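Local coordinates for protein actibind (Aspergillus niger, PDB 3D3Z) that is a T2-family ribonuclease that cleaves RNA, probably with little base specificity and a preference for adenylic acid, at residues A[207-211]-A[212-216]. Residues are numbered along the deposited sequence; the frame is centred on the assembly and turned at random.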
ATOM      1  N   GLY A 207       8.960  -9.700 -11.866  1.00 23.68           N
ATOM      2  CA  GLY A 207       9.089  -8.588 -12.786  1.00 23.53           C
ATOM      3  C   GLY A 207       9.213  -7.221 -12.125  1.00 23.26           C
ATOM      4  O   GLY A 207       9.861  -7.034 -11.084  1.00 20.90           O
ATOM      5  N   SER A 208       8.600  -6.250 -12.776  1.00 21.93           N
ATOM      6  CA  SER A 208       8.675  -4.875 -12.315  1.00 22.38           C
ATOM      7  C   SER A 208       7.593  -4.615 -11.273  1.00 21.14           C
ATOM      8  O   SER A 208       6.547  -5.231 -11.304  1.00 20.43           O
ATOM      9  CB  SER A 208       8.452  -3.909 -13.488  1.00 22.30           C
ATOM     10  OG  SER A 208       8.535  -2.557 -13.080  1.00 21.83           O
ATOM     11  N   ALA A 209       7.881  -3.693 -10.359  1.00 22.34           N
ATOM     12  CA  ALA A 209       6.858  -3.205  -9.422  1.00 22.13           C
ATOM     13  C   ALA A 209       5.725  -2.545 -10.158  1.00 22.67           C
ATOM     14  O   ALA A 209       4.626  -2.516  -9.628  1.00 22.15           O
ATOM     15  CB  ALA A 209       7.441  -2.221  -8.390  1.00 21.51           C
ATOM     16  N   ILE A 210       5.983  -1.996 -11.372  1.00 23.41           N
ATOM     17  CA  ILE A 210       4.902  -1.515 -12.234  1.00 23.79           C
ATOM     18  C   ILE A 210       4.516  -2.560 -13.258  1.00 24.01           C
ATOM     19  O   ILE A 210       5.235  -2.794 -14.205  1.00 23.02           O
ATOM     20  CB  ILE A 210       5.266  -0.196 -13.011  1.00 24.38           C
ATOM     21  CG1 ILE A 210       5.883   0.849 -12.062  1.00 27.62           C
ATOM     22  CG2 ILE A 210       4.052   0.297 -13.800  1.00 24.32           C
ATOM     23  CD1 ILE A 210       4.932   1.560 -11.136  1.00 21.96           C
ATOM     24  N   GLY A 211       3.386  -3.194 -13.053  1.00 24.49           N
ATOM     25  CA  GLY A 211       2.877  -4.188 -13.976  1.00 25.05           C
ATOM     26  C   GLY A 211       3.330  -5.617 -13.752  1.00 25.81           C
ATOM     27  O   GLY A 211       2.850  -6.517 -14.444  1.00 26.99           O
ATOM     28  N   GLY A 212       4.240  -5.850 -12.804  1.00 25.21           N
ATOM     29  CA  GLY A 212       4.629  -7.204 -12.471  1.00 24.97           C
ATOM     30  C   GLY A 212       3.561  -7.955 -11.712  1.00 24.59           C
ATOM     31  O   GLY A 212       2.466  -7.442 -11.418  1.00 24.65           O
ATOM     32  N   THR A 213       3.876  -9.201 -11.401  1.00 25.08           N
ATOM     33  CA  THR A 213       2.934 -10.080 -10.733  1.00 25.16           C
ATOM     34  C   THR A 213       3.203 -10.030  -9.222  1.00 25.03           C
ATOM     35  O   THR A 213       4.324 -10.289  -8.756  1.00 24.81           O
ATOM     36  CB  THR A 213       3.062 -11.514 -11.257  1.00 26.10           C
ATOM     37  OG1 THR A 213       2.723 -11.530 -12.647  1.00 26.61           O
ATOM     38  CG2 THR A 213       2.128 -12.433 -10.508  1.00 25.68           C
ATOM     39  N   TYR A 214       2.181  -9.632  -8.477  1.00 24.70           N
ATOM     40  CA  TYR A 214       2.317  -9.451  -7.029  1.00 24.84           C
ATOM     41  C   TYR A 214       1.792 -10.718  -6.363  1.00 24.16           C
ATOM     42  O   TYR A 214       0.584 -11.027  -6.428  1.00 26.29           O
ATOM     43  CB  TYR A 214       1.553  -8.200  -6.539  1.00 23.36           C
ATOM     44  CG  TYR A 214       2.327  -6.924  -6.698  1.00 23.27           C
ATOM     45  CD1 TYR A 214       2.530  -6.346  -7.963  1.00 22.59           C
ATOM     46  CD2 TYR A 214       2.820  -6.254  -5.591  1.00 23.85           C
ATOM     47  CE1 TYR A 214       3.220  -5.155  -8.099  1.00 21.99           C
ATOM     48  CE2 TYR A 214       3.537  -5.071  -5.727  1.00 22.05           C
ATOM     49  CZ  TYR A 214       3.719  -4.532  -6.985  1.00 22.86           C
ATOM     50  OH  TYR A 214       4.401  -3.349  -7.107  1.00 19.80           O
ATOM     51  N   VAL A 215       2.700 -11.437  -5.727  1.00 24.68           N
ATOM     52  CA  VAL A 215       2.412 -12.742  -5.107  1.00 24.36           C
ATOM     53  C   VAL A 215       2.373 -12.582  -3.588  1.00 24.55           C
ATOM     54  O   VAL A 215       3.380 -12.172  -2.988  1.00 23.56           O
ATOM     55  CB  VAL A 215       3.498 -13.767  -5.521  1.00 24.39           C
ATOM     56  CG1 VAL A 215       3.389 -15.087  -4.748  1.00 24.98           C
ATOM     57  CG2 VAL A 215       3.418 -14.015  -7.031  1.00 23.14           C
ATOM     58  N   ALA A 216       1.221 -12.909  -3.005  1.00 25.15           N
ATOM     59  CA  ALA A 216       0.950 -12.730  -1.570  1.00 25.60           C
ATOM     60  C   ALA A 216       2.004 -13.467  -0.796  1.00 26.44           C
ATOM     61  O   ALA A 216       2.305 -14.622  -1.107  1.00 26.73           O
ATOM     62  CB  ALA A 216      -0.463 -13.192  -1.207  1.00 26.03           C
TER
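Tyr214 reaches back along its own chain and closes its hydroxyl onto the carbonyl of Ala209, five residues earlier in the loop of the beta-hairpin formed by strands 195-206 and 213-216. From CB the side chain turns beside the backbone N, with CG anti to the carbonyl carbon (chi1 -83°), which carries the ring back to the loop. The hydroxyl end of the ring does the touching: Tyr214 CE1 and CZ both lie 3.4 Å from Ala209 O, which sits at the edge of the ring and in its plane. At the tip, Tyr214 OH donates to Ala209 O over 2.7 Å, meeting a lone pair in the carbonyl plane at a C=O...O angle of 119°. Tyr214 OH also packs 3.5 Å from Ala209 CB, while Leu146 and Gln142 of helix 134-147 touch the tyrosine side chain.

The turn itself is held by two further bonds. Ser208 OG accepts from Ile210 N at 3.1 Å, forming an ST turn, and Gly212 N makes a weak, bent bond of 2.8 Å to Ser208 O, with an angle of 123° at the hydrogen. Gly212 CA also lies 3.0 Å from Ser208 O, as a CA-H...O contact. Outside the turn, Thr121 OG1 accepts from Ala209 N and Gln142 OE1 from Gly211 N; in the hairpin, Thr213 pairs with Lys206 and Val215 with Asn204.

The neutral phenol of Tyr214 spends its proton on Ala209 O at lone-pair geometry, so the bond is directional and fixes where the ring's end sits relative to the loop; a strand side chain thereby fastens the connection leading into its own strand.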